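Local coordinates for protein adenylate isopentenyltransferase (Humulus lupulus, PDB 3A8T) that catalyses the transfer of a dimethylallyl (isopentenyl) group from dimethylallyl diphosphate to AMP, ADP or ATP, a step in plant cytokinin biosynthesis, at residues A[54-59]-A[323-328]; A[38-43]-A[121-126]; A[193-198]-A[266-271]; A[85-90]-A[95-100]. All coordinates share one frame; numbering follows the deposited sequence.

Contact 1: residues A[54-59]-A[323-328]; sequences SRLSID and KQVLEP. With PO4 (phosphate ion), chain C.
Val325 and Leu326 of helix 315-338 pack on Leu56 and Asp59 of helix 53-61, the helix that begins within the P-loop (Walker A) of this nucleotide-binding fold. The two short segments cross at -46° with their axes 10.5 Å apart, and no hydrogen bond joins them. Along 323-328, the first residue to touch is Val325, whose CB points toward helix 53-61 and whose CG1 lies 4.3 Å from Leu56 CD2, a loose apolar approach beside Leu299 of strand 296-300. Leu326 comes next and buries the largest share of the contact. With its CG anti to the backbone N (chi1 -175°), its CD1 meets two partners, 3.5 Å from Asp59 CB and 3.8 Å from Leu56 CD1. Its other methyl, CD2, lies 3.8 Å from Asp59 CB, so the fork of the leucine covers the methylene of the aspartate. Replacing Leu326 with an alanine would probably open a gap beside Leu56 and leave the Asp59 methylene without its apolar cover. The carboxylate of Asp59 has two partners: OD2 accepts a hydrogen bond from Trp321 NE1, and OD1 forms a longer salt bridge, 3.5 Å from Arg55 NH1. At the other end of 54-59 a phosphate ion occupies the P-loop, bonded by the backbone N of Gly50, Gly52 and Lys53. There Ser54 grips a single oxygen twice, O1 receiving bonds from the backbone N at 3.2 Å and from OG at 2.9 Å.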
# COMPACT_ATOMS: atom_id res chain seq x y z
N SER A 54 -1.27 -5.07 -5.80
CA SER A 54 -0.25 -6.11 -5.78
C SER A 54 -0.72 -7.37 -6.50
O SER A 54 -0.00 -7.96 -7.29
CB SER A 54 0.08 -6.43 -4.34
OG SER A 54 0.51 -5.24 -3.72
N ARG A 55 -1.95 -7.75 -6.20
CA ARG A 55 -2.65 -8.91 -6.77
C ARG A 55 -2.54 -8.88 -8.28
O ARG A 55 -2.12 -9.85 -8.95
CB ARG A 55 -4.14 -8.79 -6.45
CG ARG A 55 -4.79 -9.97 -5.88
CD ARG A 55 -4.90 -11.13 -6.83
NE ARG A 55 -5.44 -12.23 -6.02
CZ ARG A 55 -5.77 -13.43 -6.45
NH1 ARG A 55 -5.66 -13.76 -7.72
NH2 ARG A 55 -6.21 -14.30 -5.57
N LEU A 56 -2.94 -7.75 -8.82
CA LEU A 56 -2.97 -7.59 -10.25
C LEU A 56 -1.57 -7.71 -10.83
O LEU A 56 -1.39 -8.34 -11.88
CB LEU A 56 -3.63 -6.28 -10.61
CG LEU A 56 -3.64 -5.93 -12.08
CD1 LEU A 56 -4.29 -6.96 -12.88
CD2 LEU A 56 -4.33 -4.67 -12.25
N SER A 57 -0.58 -7.16 -10.12
CA SER A 57 0.79 -7.20 -10.60
C SER A 57 1.26 -8.62 -10.72
O SER A 57 2.02 -8.96 -11.65
CB SER A 57 1.73 -6.41 -9.70
OG SER A 57 1.91 -6.98 -8.43
N ILE A 58 0.80 -9.46 -9.79
CA ILE A 58 1.17 -10.85 -9.82
C ILE A 58 0.39 -11.61 -10.89
O ILE A 58 0.95 -12.39 -11.59
CB ILE A 58 0.99 -11.54 -8.44
CG1 ILE A 58 1.70 -10.74 -7.36
CG2 ILE A 58 1.58 -12.99 -8.52
CD1 ILE A 58 3.13 -10.38 -7.67
N ASP A 59 -0.89 -11.35 -11.04
CA ASP A 59 -1.63 -12.01 -12.10
C ASP A 59 -1.05 -11.70 -13.48
O ASP A 59 -0.95 -12.55 -14.33
CB ASP A 59 -3.11 -11.60 -12.08
CG ASP A 59 -3.91 -12.22 -10.90
OD1 ASP A 59 -3.55 -13.34 -10.46
OD2 ASP A 59 -4.91 -11.62 -10.45
N LYS A 323 -12.59 -11.59 -15.04
CA LYS A 323 -13.35 -10.95 -16.10
C LYS A 323 -13.32 -9.44 -16.09
O LYS A 323 -13.13 -8.82 -17.11
CB LYS A 323 -14.83 -11.39 -16.05
CG LYS A 323 -15.05 -12.85 -16.33
CD LYS A 323 -16.50 -13.30 -16.08
CE LYS A 323 -17.56 -12.54 -16.96
NZ LYS A 323 -17.44 -12.73 -18.47
N GLN A 324 -13.51 -8.83 -14.93
CA GLN A 324 -13.58 -7.38 -14.89
C GLN A 324 -12.32 -6.57 -14.74
O GLN A 324 -12.27 -5.40 -15.12
CB GLN A 324 -14.59 -6.94 -13.81
CG GLN A 324 -15.98 -7.54 -14.02
CD GLN A 324 -17.08 -6.90 -13.14
OE1 GLN A 324 -18.26 -7.01 -13.47
NE2 GLN A 324 -16.69 -6.24 -12.05
N VAL A 325 -11.29 -7.18 -14.19
CA VAL A 325 -10.05 -6.47 -13.91
C VAL A 325 -8.86 -7.02 -14.67
O VAL A 325 -8.16 -6.30 -15.31
CB VAL A 325 -9.74 -6.53 -12.39
CG1 VAL A 325 -8.47 -5.81 -12.08
CG2 VAL A 325 -10.91 -5.99 -11.57
N LEU A 326 -8.66 -8.32 -14.58
CA LEU A 326 -7.54 -8.92 -15.24
C LEU A 326 -7.64 -8.98 -16.73
O LEU A 326 -6.80 -8.43 -17.37
CB LEU A 326 -7.25 -10.31 -14.63
CG LEU A 326 -5.99 -11.04 -15.15
CD1 LEU A 326 -4.70 -10.22 -14.85
CD2 LEU A 326 -5.93 -12.46 -14.55
N GLU A 327 -8.66 -9.60 -17.31
CA GLU A 327 -8.73 -9.70 -18.79
C GLU A 327 -8.51 -8.34 -19.46
O GLU A 327 -7.70 -8.23 -20.36
CB GLU A 327 -10.03 -10.42 -19.24
CG GLU A 327 -11.09 -9.59 -20.06
CD GLU A 327 -12.55 -10.25 -20.06
OE1 GLU A 327 -13.54 -9.49 -19.77
OE2 GLU A 327 -12.72 -11.50 -20.33
N PRO A 328 -9.20 -7.29 -19.01
CA PRO A 328 -8.99 -5.97 -19.63
C PRO A 328 -7.51 -5.49 -19.51
O PRO A 328 -6.93 -4.99 -20.45
CB PRO A 328 -9.95 -5.06 -18.86
CG PRO A 328 -11.06 -6.00 -18.45
CD PRO A 328 -10.31 -7.25 -18.04
P PO4 C . -3.01 -2.94 -2.68
O1 PO4 C . -1.68 -3.48 -3.08
O2 PO4 C . -2.83 -2.04 -1.49
O3 PO4 C . -3.59 -2.16 -3.81
O4 PO4 C . -3.91 -4.05 -2.33

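Contact 2: residues A[38-43]-A[121-126]; sequences RKEKLL and KAVSEI
Lys41 NZ, gripped by Asp174 OD2 in a salt bridge and by the carbonyl oxygens of Phe336 and Glu339, with a cation-pi contact to the Phe336 ring, lies away from helix 112-128, whereas its neighbours Glu40 and Leu42 meet Val123 of that helix. Glu40, just before strand 41-46, points toward the helix, and the end of Leu42 also reaches it. The glutamate chain is extended beyond CG, and its carboxylate rests over the helix surface: OE1 comes to 4.1 Å from Val123 CG1, while OE2 stays 4.0 Å from Ser124 OG, too long for a hydrogen bond. Val123 faces the strand with both methyls. CG1, anti to the backbone N (chi1 167°), goes to the glutamate, whereas CG2 meets Leu42 CD1 at 4.2 Å. One valine thus divides its branches between a partly exposed acidic side chain and a buried leucine. Tyr173 touches Glu40, Leu42 and Val123 and so packs against both strand and helix. The helix lies over the parallel sheet, with Val123 also on Ile69 of strand 66-70; Leu42 is hydrogen-bonded through its backbone to Asp174 and Cys176 of strand 174-181, while Leu43 pairs with Pro133 and Leu135 of strand 132-136 on the other flank.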
# COMPACT_ATOMS: atom_id res chain seq x y z
N ARG A 38 16.17 7.29 -26.11
CA ARG A 38 15.66 5.89 -25.89
C ARG A 38 14.87 5.84 -24.56
O ARG A 38 15.44 5.58 -23.49
CB ARG A 38 16.85 4.91 -25.85
CG ARG A 38 16.48 3.39 -25.76
CD ARG A 38 15.78 2.87 -27.03
NE ARG A 38 15.62 1.41 -27.05
CZ ARG A 38 16.62 0.53 -26.92
NH1 ARG A 38 17.87 0.94 -26.73
NH2 ARG A 38 16.37 -0.77 -27.02
N LYS A 39 13.55 6.06 -24.66
CA LYS A 39 12.69 6.11 -23.48
C LYS A 39 11.98 4.81 -23.08
O LYS A 39 11.06 4.35 -23.74
CB LYS A 39 11.71 7.25 -23.67
CG LYS A 39 10.79 7.52 -22.55
CD LYS A 39 9.94 8.74 -22.87
CE LYS A 39 10.78 10.00 -22.98
NZ LYS A 39 9.97 11.26 -22.90
N GLU A 40 12.45 4.24 -21.98
CA GLU A 40 11.97 2.98 -21.41
C GLU A 40 10.52 2.92 -20.98
O GLU A 40 9.98 3.88 -20.38
CB GLU A 40 12.86 2.58 -20.23
CG GLU A 40 14.30 2.51 -20.65
CD GLU A 40 15.30 2.53 -19.49
OE1 GLU A 40 15.09 3.30 -18.50
OE2 GLU A 40 16.33 1.78 -19.62
N LYS A 41 9.93 1.75 -21.27
CA LYS A 41 8.55 1.43 -20.95
C LYS A 41 8.41 1.01 -19.51
O LYS A 41 9.20 0.20 -18.99
CB LYS A 41 8.03 0.33 -21.86
CG LYS A 41 7.91 0.74 -23.35
CD LYS A 41 7.34 -0.43 -24.22
CE LYS A 41 6.97 0.00 -25.69
NZ LYS A 41 5.71 0.84 -25.75
N LEU A 42 7.41 1.61 -18.86
CA LEU A 42 7.13 1.33 -17.50
C LEU A 42 5.63 1.22 -17.24
O LEU A 42 4.86 2.12 -17.54
CB LEU A 42 7.73 2.41 -16.59
CG LEU A 42 7.35 2.28 -15.10
CD1 LEU A 42 8.00 1.04 -14.41
CD2 LEU A 42 7.71 3.58 -14.43
N LEU A 43 5.23 0.10 -16.68
CA LEU A 43 3.83 -0.09 -16.37
C LEU A 43 3.62 0.46 -14.97
O LEU A 43 4.43 0.18 -14.07
CB LEU A 43 3.47 -1.57 -16.42
CG LEU A 43 2.03 -1.97 -16.19
CD1 LEU A 43 1.07 -1.20 -17.16
CD2 LEU A 43 1.96 -3.49 -16.41
N LYS A 121 16.99 3.34 -10.83
CA LYS A 121 18.03 2.33 -11.04
C LYS A 121 17.36 0.97 -11.39
O LYS A 121 17.73 0.32 -12.38
CB LYS A 121 18.88 2.18 -9.77
CG LYS A 121 19.88 3.29 -9.54
CD LYS A 121 20.44 3.27 -8.07
CE LYS A 121 20.98 4.66 -7.61
NZ LYS A 121 21.16 4.78 -6.08
N ALA A 122 16.39 0.59 -10.56
CA ALA A 122 15.64 -0.64 -10.72
C ALA A 122 14.90 -0.64 -12.03
O ALA A 122 14.80 -1.69 -12.68
CB ALA A 122 14.66 -0.83 -9.56
N VAL A 123 14.37 0.49 -12.45
CA VAL A 123 13.65 0.48 -13.74
C VAL A 123 14.65 0.10 -14.83
O VAL A 123 14.41 -0.74 -15.68
CB VAL A 123 13.06 1.83 -14.07
CG1 VAL A 123 12.63 1.89 -15.47
CG2 VAL A 123 11.90 2.11 -13.18
N SER A 124 15.81 0.70 -14.73
CA SER A 124 16.86 0.53 -15.68
C SER A 124 17.42 -0.91 -15.70
O SER A 124 17.71 -1.49 -16.73
CB SER A 124 17.91 1.56 -15.32
OG SER A 124 18.78 1.74 -16.40
N GLU A 125 17.53 -1.49 -14.53
CA GLU A 125 18.03 -2.83 -14.40
C GLU A 125 17.10 -3.90 -14.93
O GLU A 125 17.57 -4.85 -15.54
CB GLU A 125 18.34 -3.08 -12.93
CG GLU A 125 19.64 -2.40 -12.51
CD GLU A 125 19.65 -1.97 -11.07
OE1 GLU A 125 20.58 -1.22 -10.71
OE2 GLU A 125 18.75 -2.39 -10.30
N ILE A 126 15.80 -3.74 -14.68
CA ILE A 126 14.79 -4.69 -15.10
C ILE A 126 14.70 -4.76 -16.61
O ILE A 126 14.59 -5.82 -17.18
CB ILE A 126 13.37 -4.30 -14.50
CG1 ILE A 126 13.40 -4.41 -12.98
CG2 ILE A 126 12.29 -5.14 -15.10
CD1 ILE A 126 12.39 -3.56 -12.32

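Contact 3: residues A[193-198]-A[266-271]; sequences KRVDDM and EAVRAI
Two long helices of the region bordering the ATP pocket, 184-201 and 257-289, pack here through Val195, Val268 and Ile271. Val195 is the centre of the contact and points at the other helix. The CG2 methyl of Ile271 lies against both of its branches, 3.7 Å from Val195 CG2 and 3.8 Å from Val195 CG1, so that a single methyl is seated across the fork of the valine. The first torsion of Ile271 makes this possible: CG2 stands anti to the backbone N while the CG1 arm (chi1 -78°) lies beside that N, leaving the short branch to do the touching. One turn earlier, Val268 CG1 adds a wider contact with Val195 CG1 at 4.4 Å. Phe237 and Glu236 of helix 234-243 also touch Ile271, and Ile232, an ATP-binding residue, is about 4 Å away between side chains. Asp196 OD1 forms a salt bridge with Lys272 NZ, a tie between the two helices just beyond 266-271. Helix 184-201 also touches the P-loop, where Arg194 NH2 is hydrogen-bonded to Thr49 OG1. The side chains that meet here are all aliphatic and no hydrogen bond crosses, so the fit rests on the shapes of branched side chains, while the nearby tie between the helices is ionic.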
# COMPACT_ATOMS: atom_id res chain seq x y z
N LYS A 193 -12.91 -4.39 6.92
CA LYS A 193 -12.75 -5.81 7.07
C LYS A 193 -11.25 -6.17 7.11
O LYS A 193 -10.80 -6.96 7.95
CB LYS A 193 -13.44 -6.51 5.93
CG LYS A 193 -13.07 -7.96 5.76
CD LYS A 193 -13.47 -8.44 4.38
CE LYS A 193 -13.35 -9.96 4.27
NZ LYS A 193 -11.96 -10.46 4.66
N ARG A 194 -10.46 -5.58 6.22
CA ARG A 194 -9.06 -5.88 6.17
C ARG A 194 -8.37 -5.50 7.53
O ARG A 194 -7.43 -6.14 7.95
CB ARG A 194 -8.45 -5.13 5.00
CG ARG A 194 -7.03 -5.45 4.79
CD ARG A 194 -6.44 -4.80 3.56
NE ARG A 194 -6.13 -3.39 3.78
CZ ARG A 194 -5.33 -2.65 3.02
NH1 ARG A 194 -4.73 -3.16 1.94
NH2 ARG A 194 -5.10 -1.39 3.38
N VAL A 195 -8.86 -4.48 8.22
CA VAL A 195 -8.23 -4.17 9.46
C VAL A 195 -8.48 -5.38 10.37
O VAL A 195 -7.56 -5.85 11.05
CB VAL A 195 -8.78 -2.85 10.10
CG1 VAL A 195 -8.34 -2.77 11.60
CG2 VAL A 195 -8.22 -1.62 9.34
N ASP A 196 -9.71 -5.91 10.36
CA ASP A 196 -10.04 -7.10 11.16
C ASP A 196 -9.13 -8.30 10.78
O ASP A 196 -8.64 -8.99 11.65
CB ASP A 196 -11.52 -7.46 10.97
CG ASP A 196 -12.48 -6.60 11.84
OD1 ASP A 196 -12.11 -5.51 12.30
OD2 ASP A 196 -13.63 -7.02 12.07
N ASP A 197 -8.89 -8.54 9.51
CA ASP A 197 -8.01 -9.64 9.10
C ASP A 197 -6.55 -9.43 9.58
O ASP A 197 -5.86 -10.36 9.81
CB ASP A 197 -7.96 -9.79 7.56
CG ASP A 197 -9.32 -10.13 6.92
OD1 ASP A 197 -10.36 -10.28 7.63
OD2 ASP A 197 -9.36 -10.23 5.66
N MET A 198 -6.09 -8.18 9.64
CA MET A 198 -4.73 -7.85 10.13
C MET A 198 -4.65 -8.12 11.63
O MET A 198 -3.63 -8.58 12.12
CB MET A 198 -4.40 -6.36 9.89
CG MET A 198 -4.17 -6.07 8.41
SD MET A 198 -4.54 -4.43 7.83
CE MET A 198 -3.40 -3.48 8.69
N GLU A 266 -11.44 1.80 20.76
CA GLU A 266 -11.18 3.13 20.20
C GLU A 266 -9.96 3.08 19.24
O GLU A 266 -9.97 3.71 18.20
CB GLU A 266 -10.93 4.17 21.33
CG GLU A 266 -9.79 5.16 20.99
CD GLU A 266 -9.60 6.38 21.94
OE1 GLU A 266 -9.03 6.23 23.06
OE2 GLU A 266 -10.02 7.50 21.54
N ALA A 267 -8.91 2.37 19.62
CA ALA A 267 -7.74 2.28 18.77
C ALA A 267 -8.21 1.65 17.43
O ALA A 267 -7.96 2.20 16.34
CB ALA A 267 -6.70 1.45 19.45
N VAL A 268 -8.95 0.54 17.52
CA VAL A 268 -9.43 -0.11 16.32
C VAL A 268 -10.28 0.74 15.40
O VAL A 268 -10.07 0.67 14.20
CB VAL A 268 -10.18 -1.40 16.60
CG1 VAL A 268 -10.64 -2.02 15.26
CG2 VAL A 268 -9.28 -2.39 17.32
N ARG A 269 -11.23 1.52 15.93
CA ARG A 269 -12.09 2.39 15.09
C ARG A 269 -11.24 3.47 14.47
O ARG A 269 -11.47 3.89 13.35
CB ARG A 269 -13.15 3.19 15.88
CG ARG A 269 -14.11 2.43 16.75
CD ARG A 269 -14.91 3.39 17.68
NE ARG A 269 -15.96 4.17 17.01
CZ ARG A 269 -16.94 4.85 17.64
NH1 ARG A 269 -17.00 4.87 18.98
NH2 ARG A 269 -17.88 5.51 16.93
N ALA A 270 -10.26 3.94 15.24
CA ALA A 270 -9.43 5.00 14.75
C ALA A 270 -8.64 4.52 13.58
O ALA A 270 -8.48 5.25 12.65
CB ALA A 270 -8.51 5.56 15.86
N ILE A 271 -8.17 3.29 13.65
CA ILE A 271 -7.38 2.69 12.58
C ILE A 271 -8.22 2.52 11.32
O ILE A 271 -7.76 2.79 10.20
CB ILE A 271 -6.83 1.31 13.00
CG1 ILE A 271 -5.62 1.48 13.91
CG2 ILE A 271 -6.45 0.51 11.80
CD1 ILE A 271 -5.05 0.17 14.33

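Contact 4: residues A[85-90]-A[95-100]; sequences NKISVP and VPHHLL
The loop residues 85-90 run beside 95-100 without a backbone hydrogen bond between them, their nearest alpha carbons being those of Lys86 and Leu100, 8.0 Å apart. The second segment carries strand 97-98, an outermost strand of the parallel sheet in this P-loop fold, bonded through its backbone to strand 66-70. Four side chains meet, two from each segment: Lys86 and Ile87 face Leu100, and Ile87 also faces His97. The lysine and leucine chains run antiparallel alongside one another, and CD1 of Leu100 lies 3.9 Å from Lys86 CG and 4.1 Å from both CD and CE of that lysine. Beyond that the lysine bends at its last torsion (chi4 75°), and NZ is hydrogen-bonded to Tyr77 O, with a weak bond to Thr84 OG1. The apolar stem is thus covered while the ammonium finds its partner outside the contact. In Ile87, CG1 is anti to the backbone N (chi1 -180°), which leaves the CG2 methyl flanked by both main-chain branches and facing His97 and Leu100; it approaches the imidazole obliquely. The remaining end of Ile87 packs on Ser54 and Ile58 of helix 53-61, tying this loop to the P-loop helix. Asn85, at the start of the loop, touches the bound ATP. On its Leu100 side, the same CG2 methyl of Ile87 lies 4.2 Å from CD2 of the leucine.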
# COMPACT_ATOMS: atom_id res chain seq x y z
N ASN A 85 0.71 -4.09 5.25
CA ASN A 85 0.02 -4.86 4.25
C ASN A 85 0.94 -5.28 3.12
O ASN A 85 0.58 -5.17 1.93
CB ASN A 85 -1.17 -4.06 3.72
CG ASN A 85 -1.98 -3.32 4.86
OD1 ASN A 85 -1.83 -2.07 5.08
ND2 ASN A 85 -2.84 -4.08 5.56
N LYS A 86 2.16 -5.74 3.44
CA LYS A 86 3.05 -6.19 2.37
C LYS A 86 2.51 -7.49 1.79
O LYS A 86 2.08 -8.38 2.51
CB LYS A 86 4.45 -6.46 2.88
CG LYS A 86 5.28 -5.33 3.20
CD LYS A 86 6.59 -5.86 3.67
CE LYS A 86 7.56 -4.74 3.99
NZ LYS A 86 7.31 -4.01 5.23
N ILE A 87 2.51 -7.59 0.47
CA ILE A 87 2.06 -8.82 -0.13
C ILE A 87 2.96 -9.98 0.41
O ILE A 87 4.19 -9.87 0.36
CB ILE A 87 2.12 -8.71 -1.69
CG1 ILE A 87 1.64 -10.03 -2.35
CG2 ILE A 87 3.55 -8.40 -2.14
CD1 ILE A 87 1.13 -9.86 -3.82
N SER A 88 2.37 -11.09 0.88
CA SER A 88 3.17 -12.24 1.38
C SER A 88 4.05 -12.80 0.28
O SER A 88 3.67 -12.73 -0.90
CB SER A 88 2.31 -13.38 1.89
OG SER A 88 1.68 -14.11 0.85
N VAL A 89 5.21 -13.35 0.65
CA VAL A 89 6.14 -13.87 -0.34
C VAL A 89 5.51 -15.04 -1.10
O VAL A 89 5.63 -15.12 -2.31
CB VAL A 89 7.51 -14.23 0.31
CG1 VAL A 89 8.56 -14.48 -0.73
CG2 VAL A 89 7.98 -13.07 1.17
N PRO A 90 4.83 -15.96 -0.41
CA PRO A 90 4.22 -17.07 -1.15
C PRO A 90 3.32 -16.55 -2.26
O PRO A 90 3.26 -17.10 -3.34
CB PRO A 90 3.43 -17.82 -0.07
CG PRO A 90 4.32 -17.64 1.13
CD PRO A 90 4.78 -16.21 1.04
N VAL A 95 7.63 -13.84 -8.42
CA VAL A 95 7.99 -12.60 -9.13
C VAL A 95 9.05 -11.81 -8.38
O VAL A 95 8.99 -11.70 -7.16
CB VAL A 95 6.76 -11.71 -9.33
CG1 VAL A 95 7.12 -10.40 -9.96
CG2 VAL A 95 5.76 -12.46 -10.17
N PRO A 96 10.03 -11.24 -9.08
CA PRO A 96 11.06 -10.46 -8.33
C PRO A 96 10.55 -9.08 -7.89
O PRO A 96 9.97 -8.36 -8.66
CB PRO A 96 12.21 -10.35 -9.33
CG PRO A 96 11.93 -11.57 -10.31
CD PRO A 96 10.46 -11.45 -10.47
N HIS A 97 10.73 -8.72 -6.63
CA HIS A 97 10.27 -7.41 -6.17
C HIS A 97 11.43 -6.55 -5.74
O HIS A 97 12.41 -7.07 -5.23
CB HIS A 97 9.29 -7.51 -4.97
CG HIS A 97 7.97 -8.11 -5.34
ND1 HIS A 97 6.77 -7.47 -5.10
CD2 HIS A 97 7.66 -9.25 -6.00
CE1 HIS A 97 5.78 -8.19 -5.60
NE2 HIS A 97 6.30 -9.27 -6.15
N HIS A 98 11.29 -5.24 -5.93
CA HIS A 98 12.28 -4.25 -5.56
C HIS A 98 11.68 -3.13 -4.70
O HIS A 98 10.51 -2.82 -4.81
CB HIS A 98 12.88 -3.66 -6.83
CG HIS A 98 13.29 -4.70 -7.82
ND1 HIS A 98 14.56 -5.24 -7.86
CD2 HIS A 98 12.59 -5.31 -8.80
CE1 HIS A 98 14.62 -6.14 -8.82
NE2 HIS A 98 13.44 -6.20 -9.41
N LEU A 99 12.50 -2.53 -3.85
CA LEU A 99 12.07 -1.45 -3.00
C LEU A 99 10.95 -1.93 -2.09
O LEU A 99 10.05 -1.17 -1.72
CB LEU A 99 11.60 -0.27 -3.85
CG LEU A 99 12.55 0.60 -4.69
CD1 LEU A 99 12.56 1.95 -4.11
CD2 LEU A 99 13.95 0.06 -4.76
N LEU A 100 11.02 -3.20 -1.72
CA LEU A 100 10.00 -3.76 -0.83
C LEU A 100 10.62 -4.36 0.40
O LEU A 100 11.21 -5.43 0.37
CB LEU A 100 9.16 -4.81 -1.56
CG LEU A 100 8.05 -5.48 -0.72
CD1 LEU A 100 7.12 -4.47 -0.11
CD2 LEU A 100 7.25 -6.47 -1.60

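Contact 4 touches each of the other three. Its Ile87 CD1 packs 3.6 Å from Ser54 CB of contact 1, beside the phosphate in the P-loop, and its His98 CD2 lies 3.9 Å from Ile126 CD1 of contact 2, where helix 112-128 reaches the same sheet. Toward the ligand, Asn85 of contact 4 touches ATP and packs against contact 3, its OD1 3.7 Å from Arg194 NH2; Ile271 of contact 3 has its side chain about 8 Å from that nucleotide. Contacts 2 and 3 lie on opposite sides of the chain's centre, with centres 37 Å apart. Contact 1 encloses contacts 3 and 4 along the chain, bringing the C-terminal helix against the P-loop helix.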